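Local coordinates for protein adenylate isopentenyltransferase (Humulus lupulus, PDB 3A8T) that catalyses the transfer of an isopentenyl group from dimethylallyl diphosphate to ATP, ADP or AMP in cytokinin biosynthesis, at residues Lys39-Gly47 / Leu171-Val180; Leu187-Asp196 / Val268-Ala279. All coordinates share one frame; numbering follows the deposited sequence.

Contact 1: Lys39-Gly47 / Leu171-Val180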
# COMPACT_ATOMS: atom_id res chain seq x y z
N LYS A 39 -5.87 -19.64 20.21
CA LYS A 39 -5.26 -18.55 19.43
C LYS A 39 -5.16 -18.75 17.92
O LYS A 39 -4.38 -19.54 17.42
CB LYS A 39 -3.91 -18.24 20.05
CG LYS A 39 -3.17 -17.12 19.46
CD LYS A 39 -1.88 -16.88 20.24
CE LYS A 39 -2.17 -16.44 21.66
NZ LYS A 39 -0.97 -15.83 22.34
N GLU A 40 -5.99 -18.00 17.21
CA GLU A 40 -6.11 -18.03 15.75
C GLU A 40 -4.89 -17.67 14.94
O GLU A 40 -4.15 -16.72 15.27
CB GLU A 40 -7.28 -17.13 15.32
CG GLU A 40 -8.55 -17.54 16.01
CD GLU A 40 -9.66 -16.48 15.98
OE1 GLU A 40 -9.36 -15.26 16.14
OE2 GLU A 40 -10.85 -16.92 15.84
N LYS A 41 -4.73 -18.44 13.85
CA LYS A 41 -3.65 -18.29 12.90
C LYS A 41 -3.92 -17.16 11.92
O LYS A 41 -5.04 -17.04 11.38
CB LYS A 41 -3.42 -19.58 12.13
CG LYS A 41 -2.90 -20.75 13.01
CD LYS A 41 -2.66 -22.04 12.16
CE LYS A 41 -1.91 -23.18 12.93
NZ LYS A 41 -0.44 -22.89 13.13
N LEU A 42 -2.91 -16.33 11.76
CA LEU A 42 -2.98 -15.21 10.88
C LEU A 42 -1.70 -15.03 10.07
O LEU A 42 -0.62 -14.92 10.61
CB LEU A 42 -3.29 -13.93 11.66
CG LEU A 42 -3.25 -12.64 10.81
CD1 LEU A 42 -4.42 -12.55 9.78
CD2 LEU A 42 -3.21 -11.48 11.76
N LEU A 43 -1.85 -15.01 8.76
CA LEU A 43 -0.69 -14.81 7.91
C LEU A 43 -0.54 -13.31 7.73
O LEU A 43 -1.54 -12.62 7.48
CB LEU A 43 -0.91 -15.50 6.57
CG LEU A 43 0.22 -15.47 5.56
CD1 LEU A 43 1.55 -16.01 6.18
CD2 LEU A 43 -0.24 -16.31 4.37
N VAL A 44 0.68 -12.82 7.87
CA VAL A 44 0.92 -11.40 7.74
C VAL A 44 1.92 -11.12 6.62
O VAL A 44 3.02 -11.59 6.66
CB VAL A 44 1.43 -10.82 9.08
CG1 VAL A 44 1.71 -9.29 8.95
CG2 VAL A 44 0.42 -11.14 10.18
N LEU A 45 1.49 -10.39 5.61
CA LEU A 45 2.37 -10.09 4.49
C LEU A 45 2.82 -8.67 4.66
O LEU A 45 2.01 -7.75 4.58
CB LEU A 45 1.67 -10.27 3.11
CG LEU A 45 1.01 -11.64 2.79
CD1 LEU A 45 0.84 -11.79 1.33
CD2 LEU A 45 1.77 -12.79 3.39
N MET A 46 4.13 -8.52 4.90
CA MET A 46 4.80 -7.26 5.14
C MET A 46 5.85 -6.81 4.12
O MET A 46 6.42 -7.61 3.35
CB MET A 46 5.49 -7.31 6.50
CG MET A 46 4.56 -7.08 7.68
SD MET A 46 5.49 -7.15 9.25
CE MET A 46 6.46 -8.45 8.77
N GLY A 47 6.12 -5.51 4.14
CA GLY A 47 7.08 -4.93 3.24
C GLY A 47 6.71 -3.49 2.88
O GLY A 47 5.58 -3.03 3.09
N LEU A 171 1.71 -11.12 21.25
CA LEU A 171 0.74 -11.15 20.15
C LEU A 171 -0.59 -11.88 20.37
O LEU A 171 -0.70 -12.90 21.01
CB LEU A 171 1.40 -11.64 18.86
CG LEU A 171 2.63 -10.82 18.41
CD1 LEU A 171 3.06 -11.31 17.08
CD2 LEU A 171 2.37 -9.36 18.32
N ARG A 172 -1.62 -11.26 19.85
CA ARG A 172 -2.98 -11.71 19.95
C ARG A 172 -3.17 -12.98 19.15
O ARG A 172 -3.95 -13.83 19.54
CB ARG A 172 -3.85 -10.62 19.38
CG ARG A 172 -5.15 -10.43 20.03
CD ARG A 172 -5.56 -9.02 19.73
NE ARG A 172 -7.00 -8.95 19.55
CZ ARG A 172 -7.58 -8.14 18.69
NH1 ARG A 172 -6.86 -7.33 17.94
NH2 ARG A 172 -8.90 -8.14 18.59
N TYR A 173 -2.47 -13.11 18.03
CA TYR A 173 -2.64 -14.27 17.20
C TYR A 173 -1.39 -15.13 17.06
O TYR A 173 -0.33 -14.83 17.58
CB TYR A 173 -3.07 -13.82 15.81
CG TYR A 173 -4.25 -12.90 15.78
CD1 TYR A 173 -5.54 -13.36 16.01
CD2 TYR A 173 -4.07 -11.53 15.59
CE1 TYR A 173 -6.63 -12.47 16.05
CE2 TYR A 173 -5.13 -10.64 15.65
CZ TYR A 173 -6.40 -11.11 15.87
OH TYR A 173 -7.43 -10.20 15.87
N ASP A 174 -1.55 -16.21 16.34
CA ASP A 174 -0.48 -17.12 16.03
C ASP A 174 -0.09 -16.65 14.62
O ASP A 174 -0.69 -17.06 13.62
CB ASP A 174 -1.05 -18.53 15.98
CG ASP A 174 -0.03 -19.55 15.58
OD1 ASP A 174 1.18 -19.27 15.77
OD2 ASP A 174 -0.45 -20.63 15.12
N CYS A 175 0.91 -15.79 14.55
CA CYS A 175 1.33 -15.21 13.28
C CYS A 175 2.47 -15.84 12.49
O CYS A 175 3.39 -16.41 13.05
CB CYS A 175 1.74 -13.75 13.51
SG CYS A 175 0.55 -12.72 14.25
N CYS A 176 2.38 -15.71 11.17
CA CYS A 176 3.44 -16.14 10.26
C CYS A 176 3.63 -14.81 9.51
O CYS A 176 2.68 -14.22 9.02
CB CYS A 176 2.98 -17.24 9.30
SG CYS A 176 4.22 -17.65 8.03
N PHE A 177 4.87 -14.33 9.47
CA PHE A 177 5.18 -13.07 8.85
C PHE A 177 5.99 -13.26 7.60
O PHE A 177 7.11 -13.73 7.69
CB PHE A 177 6.05 -12.22 9.78
CG PHE A 177 5.41 -11.86 11.08
CD1 PHE A 177 4.47 -10.83 11.15
CD2 PHE A 177 5.77 -12.52 12.25
CE1 PHE A 177 3.90 -10.46 12.37
CE2 PHE A 177 5.20 -12.16 13.48
CZ PHE A 177 4.26 -11.14 13.54
N LEU A 178 5.46 -12.92 6.44
CA LEU A 178 6.26 -13.00 5.23
C LEU A 178 6.63 -11.54 4.97
O LEU A 178 5.76 -10.67 4.94
CB LEU A 178 5.47 -13.53 4.05
CG LEU A 178 4.92 -14.94 4.20
CD1 LEU A 178 4.19 -15.39 2.95
CD2 LEU A 178 6.08 -15.86 4.50
N TRP A 179 7.92 -11.29 4.82
CA TRP A 179 8.41 -9.95 4.55
C TRP A 179 9.04 -9.97 3.14
O TRP A 179 10.04 -10.66 2.92
CB TRP A 179 9.43 -9.52 5.62
CG TRP A 179 10.28 -8.34 5.28
CD1 TRP A 179 9.91 -7.23 4.56
CD2 TRP A 179 11.63 -8.10 5.70
NE1 TRP A 179 10.95 -6.33 4.51
CE2 TRP A 179 12.01 -6.83 5.20
CE3 TRP A 179 12.55 -8.83 6.45
CZ2 TRP A 179 13.27 -6.29 5.42
CZ3 TRP A 179 13.82 -8.29 6.67
CH2 TRP A 179 14.17 -7.04 6.16
N VAL A 180 8.41 -9.24 2.20
CA VAL A 180 8.92 -9.17 0.84
C VAL A 180 9.88 -8.00 0.76
O VAL A 180 9.50 -6.86 0.95
CB VAL A 180 7.76 -9.00 -0.23
CG1 VAL A 180 8.33 -9.05 -1.63
CG2 VAL A 180 6.76 -10.13 -0.08
O HOH W 1 -2.64 -21.40 16.75
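V44 and F177 are bridge partners in two parallel strands, 41-46 and 174-181. Their side chains lie side by side and point the same way, with V44 CB 3.7 Å from F177 CD1. The CE methyl of M46 crosses to the same ring, 3.9 Å from F177 CD1; chi3 of M46 (-40°) bends the chain to bring it there. M46 SD takes an oblique Met-aromatic position. W294 and L147 also meet F177, so this part is closely packed. On the other face L43 CD1 touches C176 SG, and L45 CD2 lies 3.6 Å from L178 CD1. Helix 315-338 covers C176 and L178. Between the faces the backbones are joined by regular parallel bonds. V44 is held twice by the same neighbouring strand: its N donates to C176 O (2.7 Å) and its O accepts from L178 N.

The N-terminal end is looser and wetter. The exposed K39 folds over the 171-173 backbone, and its NZ donates to L171 O at 3.2 Å. A water bridges K39 O and D174 OD2. K41 NZ forms a salt bridge with D174 OD2 (3.0 Å), meeting it nearly along its C-O axis. The same ammonium donates to F336 O and E339 O and makes a cation-pi contact with F336. A methionine in place of K41 would probably leave the D174 carboxylate without its charge partner and F336 O and E339 O without this donor. E40 O lies at the edge of the Y173 ring, and the E40 carboxylate is nearly coplanar with that ring.

Strand 41-46 runs straight into G47, the first of the ATP-binding residues 47-54. A central parallel strand leading into a P-loop, here flanked by strands 132-136 and 174-181, is characteristic of the P-loop NTPase fold.

Contact 2: Leu187-Asp196 / Val268-Ala279. With ATP (adenosine-5'-triphosphate), chain B.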
# COMPACT_ATOMS: atom_id res chain seq x y z
N LEU A 187 13.91 -0.82 -5.71
CA LEU A 187 12.61 -0.43 -5.22
C LEU A 187 12.34 1.00 -5.64
O LEU A 187 11.33 1.31 -6.23
CB LEU A 187 12.55 -0.59 -3.72
CG LEU A 187 11.17 -0.31 -3.09
CD1 LEU A 187 10.11 -1.17 -3.75
CD2 LEU A 187 11.25 -0.51 -1.58
N THR A 188 13.29 1.85 -5.33
CA THR A 188 13.29 3.26 -5.68
C THR A 188 12.94 3.44 -7.17
O THR A 188 11.99 4.13 -7.53
CB THR A 188 14.70 3.81 -5.36
OG1 THR A 188 14.73 4.21 -3.99
CG2 THR A 188 15.07 4.95 -6.24
N ASP A 189 13.72 2.81 -8.03
CA ASP A 189 13.48 2.85 -9.45
C ASP A 189 12.12 2.28 -9.85
O ASP A 189 11.45 2.80 -10.74
CB ASP A 189 14.60 2.09 -10.18
CG ASP A 189 15.92 2.85 -10.14
OD1 ASP A 189 16.95 2.32 -10.65
OD2 ASP A 189 15.94 4.00 -9.62
N TYR A 190 11.71 1.19 -9.20
CA TYR A 190 10.41 0.64 -9.57
C TYR A 190 9.31 1.59 -9.19
O TYR A 190 8.41 1.81 -9.95
CB TYR A 190 10.17 -0.72 -8.96
CG TYR A 190 8.81 -1.22 -9.21
CD1 TYR A 190 8.45 -1.77 -10.45
CD2 TYR A 190 7.83 -1.13 -8.22
CE1 TYR A 190 7.14 -2.21 -10.68
CE2 TYR A 190 6.55 -1.58 -8.44
CZ TYR A 190 6.20 -2.11 -9.66
OH TYR A 190 4.87 -2.48 -9.83
N LEU A 191 9.45 2.18 -8.01
CA LEU A 191 8.50 3.16 -7.48
C LEU A 191 8.34 4.42 -8.33
O LEU A 191 7.28 4.98 -8.38
CB LEU A 191 8.93 3.55 -6.09
CG LEU A 191 8.32 2.92 -4.83
CD1 LEU A 191 7.33 1.79 -5.09
CD2 LEU A 191 9.45 2.55 -3.93
N ALA A 192 9.41 4.85 -9.00
CA ALA A 192 9.36 6.00 -9.89
C ALA A 192 8.63 5.52 -11.12
O ALA A 192 7.79 6.22 -11.66
CB ALA A 192 10.79 6.47 -10.29
N LYS A 193 8.97 4.33 -11.60
CA LYS A 193 8.27 3.86 -12.77
C LYS A 193 6.76 3.74 -12.47
O LYS A 193 5.91 4.17 -13.26
CB LYS A 193 8.84 2.53 -13.18
CG LYS A 193 7.99 1.75 -14.16
CD LYS A 193 8.42 0.30 -14.17
CE LYS A 193 7.77 -0.45 -15.34
NZ LYS A 193 6.25 -0.31 -15.33
N ARG A 194 6.41 3.19 -11.31
CA ARG A 194 5.03 3.03 -10.96
C ARG A 194 4.31 4.42 -10.91
O ARG A 194 3.13 4.53 -11.21
CB ARG A 194 4.95 2.29 -9.64
CG ARG A 194 3.57 1.97 -9.24
CD ARG A 194 3.49 1.13 -7.98
NE ARG A 194 3.69 1.94 -6.78
CZ ARG A 194 3.37 1.57 -5.54
NH1 ARG A 194 2.81 0.38 -5.29
NH2 ARG A 194 3.56 2.44 -4.55
N VAL A 195 5.01 5.48 -10.53
CA VAL A 195 4.34 6.74 -10.51
C VAL A 195 3.96 7.04 -11.97
O VAL A 195 2.83 7.45 -12.25
CB VAL A 195 5.21 7.88 -9.90
CG1 VAL A 195 4.58 9.27 -10.25
CG2 VAL A 195 5.29 7.72 -8.36
N ASP A 196 4.88 6.79 -12.90
CA ASP A 196 4.61 7.01 -14.33
C ASP A 196 3.40 6.16 -14.80
O ASP A 196 2.55 6.64 -15.51
CB ASP A 196 5.86 6.68 -15.16
CG ASP A 196 6.90 7.83 -15.19
OD1 ASP A 196 6.89 8.72 -14.31
OD2 ASP A 196 7.76 7.85 -16.09
N VAL A 268 5.34 16.03 -10.09
CA VAL A 268 5.74 14.67 -10.35
C VAL A 268 6.99 14.20 -9.63
O VAL A 268 6.98 13.09 -9.13
CB VAL A 268 5.90 14.37 -11.82
CG1 VAL A 268 6.32 12.89 -11.99
CG2 VAL A 268 4.59 14.60 -12.56
N ARG A 269 8.05 15.01 -9.59
CA ARG A 269 9.31 14.63 -8.89
C ARG A 269 9.04 14.54 -7.41
O ARG A 269 9.60 13.70 -6.72
CB ARG A 269 10.43 15.68 -8.98
CG ARG A 269 10.88 16.14 -10.34
CD ARG A 269 11.81 17.39 -10.23
NE ARG A 269 13.17 17.11 -9.76
CZ ARG A 269 14.20 17.97 -9.84
NH1 ARG A 269 14.04 19.20 -10.38
NH2 ARG A 269 15.42 17.61 -9.41
N ALA A 270 8.19 15.43 -6.93
CA ALA A 270 7.90 15.44 -5.52
C ALA A 270 7.21 14.19 -5.14
O ALA A 270 7.49 13.66 -4.10
CB ALA A 270 7.08 16.69 -5.12
N ILE A 271 6.31 13.71 -5.98
CA ILE A 271 5.56 12.50 -5.73
C ILE A 271 6.48 11.28 -5.72
O ILE A 271 6.35 10.39 -4.87
CB ILE A 271 4.47 12.29 -6.81
CG1 ILE A 271 3.27 13.19 -6.54
CG2 ILE A 271 4.03 10.86 -6.85
CD1 ILE A 271 2.19 13.01 -7.54
N LYS A 272 7.42 11.24 -6.67
CA LYS A 272 8.35 10.12 -6.77
C LYS A 272 9.21 10.08 -5.54
O LYS A 272 9.39 9.04 -4.93
CB LYS A 272 9.20 10.26 -8.02
CG LYS A 272 8.38 10.00 -9.30
CD LYS A 272 9.20 10.12 -10.55
CE LYS A 272 8.41 9.55 -11.70
NZ LYS A 272 9.08 9.66 -13.01
N GLU A 273 9.72 11.26 -5.18
CA GLU A 273 10.53 11.48 -3.98
C GLU A 273 9.87 11.13 -2.67
O GLU A 273 10.49 10.53 -1.82
CB GLU A 273 10.93 12.94 -3.89
CG GLU A 273 12.35 13.22 -4.28
CD GLU A 273 12.63 14.70 -4.25
OE1 GLU A 273 12.75 15.30 -5.37
OE2 GLU A 273 12.68 15.25 -3.11
N ASN A 274 8.64 11.59 -2.46
CA ASN A 274 7.93 11.28 -1.22
C ASN A 274 7.71 9.79 -1.06
O ASN A 274 7.72 9.26 0.02
CB ASN A 274 6.61 12.05 -1.17
CG ASN A 274 6.86 13.56 -0.97
OD1 ASN A 274 7.94 13.93 -0.53
ND2 ASN A 274 5.90 14.41 -1.31
N THR A 275 7.57 9.12 -2.19
CA THR A 275 7.29 7.69 -2.27
C THR A 275 8.52 6.92 -1.89
O THR A 275 8.48 5.96 -1.13
CB THR A 275 6.87 7.36 -3.69
OG1 THR A 275 5.58 7.95 -3.96
CG2 THR A 275 6.85 5.86 -3.90
N CYS A 276 9.63 7.43 -2.41
CA CYS A 276 10.92 6.90 -2.18
C CYS A 276 11.27 7.09 -0.71
O CYS A 276 11.79 6.17 -0.08
CB CYS A 276 11.91 7.56 -3.16
SG CYS A 276 11.65 6.95 -4.92
N HIS A 277 10.97 8.25 -0.14
CA HIS A 277 11.25 8.47 1.27
C HIS A 277 10.37 7.60 2.16
O HIS A 277 10.82 7.12 3.19
CB HIS A 277 11.02 9.94 1.65
CG HIS A 277 12.20 10.81 1.35
ND1 HIS A 277 12.08 12.10 0.85
CD2 HIS A 277 13.53 10.58 1.46
CE1 HIS A 277 13.28 12.61 0.67
NE2 HIS A 277 14.17 11.71 1.03
N LEU A 278 9.10 7.45 1.77
CA LEU A 278 8.17 6.63 2.55
C LEU A 278 8.71 5.19 2.56
O LEU A 278 8.65 4.50 3.58
CB LEU A 278 6.76 6.65 1.91
CG LEU A 278 5.80 5.63 2.52
CD1 LEU A 278 5.57 5.94 4.01
CD2 LEU A 278 4.49 5.60 1.75
N ALA A 279 9.27 4.76 1.43
CA ALA A 279 9.81 3.41 1.34
C ALA A 279 10.94 3.19 2.37
O ALA A 279 11.02 2.15 3.05
CB ALA A 279 10.33 3.11 -0.12
PG ATP B . 2.83 6.93 10.03
O1G ATP B . 2.07 6.56 11.27
O2G ATP B . 2.08 8.21 9.36
O3G ATP B . 4.34 7.36 10.40
PB ATP B . 2.07 4.39 9.29
O1B ATP B . 2.82 3.38 9.98
O2B ATP B . 0.87 4.80 10.18
O3B ATP B . 2.97 5.66 8.96
PA ATP B . 2.18 4.05 6.49
O1A ATP B . 3.63 4.03 6.50
O2A ATP B . 1.71 2.87 5.47
O3A ATP B . 1.46 3.71 7.94
O5' ATP B . 1.57 5.40 5.83
C5' ATP B . 2.23 6.57 6.22
C4' ATP B . 1.94 7.61 5.16
O4' ATP B . 2.42 7.13 3.90
C3' ATP B . 0.44 7.89 4.93
O3' ATP B . -0.04 8.89 5.82
C2' ATP B . 0.42 8.33 3.45
O2' ATP B . 0.69 9.68 3.34
C1' ATP B . 1.51 7.52 2.80
N9 ATP B . 0.95 6.31 2.13
C8 ATP B . 0.88 5.02 2.66
N7 ATP B . 0.22 4.22 1.85
C5 ATP B . -0.17 4.92 0.74
C6 ATP B . -0.90 4.64 -0.48
N6 ATP B . -1.41 3.39 -0.75
N1 ATP B . -1.08 5.64 -1.36
C2 ATP B . -0.60 6.86 -1.13
N3 ATP B . 0.08 7.17 -0.02
C4 ATP B . 0.31 6.28 0.92
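L191 and T275 meet obliquely where helices 184-201 and 257-289 face each other. The T275 CG2 methyl presses against L191 CG at 3.4 Å. T275 turns its hydroxyl the other way: with chi1 at -69°, OG1 sits beside its own backbone N and donates to I271 O at 2.7 Å. I271 O also accepts from T275 N, and the two donors come from opposite faces of its carbonyl plane. The hydroxyl is thus satisfied within its own helix, and the methyl is left to make the apolar contact.

V195 lies across I271 and K272. Its CG2 methyl is 3.7 Å from I271 CG2, and its CB is 3.9 Å from K272 CG. K272 is extended beyond CG and slants across helix 184-201 past A192, with CD 4.0 Å from A192 CB. Its end reaches D196, where NZ forms a salt bridge with OD1 at 2.7 Å. The ammonium comes from the syn side, but 35° out of the carboxylate plane. The aliphatic part of K272 therefore packs against V195 and A192, while its charge pairs with the exposed D196.

The two helix segments run roughly antiparallel, at 141°, with their axes 9.2 Å apart at closest approach. This is helix-helix packing next to the nucleotide pocket of the transferase. T275 also touches I232, and L278, on the same helix, places CD2 3.4 Å from O4' of the ATP ribose.

Toward the L187 end, A279 CB is met by CD2 of both L187 and L191, and L187 also packs on A48 of the ATP-binding loop. C276 SG lies against the T188 backbone. The CD1 methyl of L191 lies over one face of the R194 guanidinium, offset toward its rim; R194 NH2 donates to T49 OG1.

Overall arrangement
Contact 1 is mostly buried in the parallel sheet, whereas contact 2 is partly buried between two helices. They share no element, but strand 174-181 of contact 1 is followed in the chain by helix 184-201 of contact 2. Their centres lie 28 Å apart, on opposite sides of the chain's centre. Backbone hydrogen bonds join the strands of contact 1; contact 2 relies on side chains. Each has one lysine-aspartate salt bridge toward its outer part. Both approach the ATP-binding loop: G47 in contact 1 belongs to it, and L187 and R194 in contact 2 pack on or bond to it. Contact 2 alone touches the nucleotide, through L278.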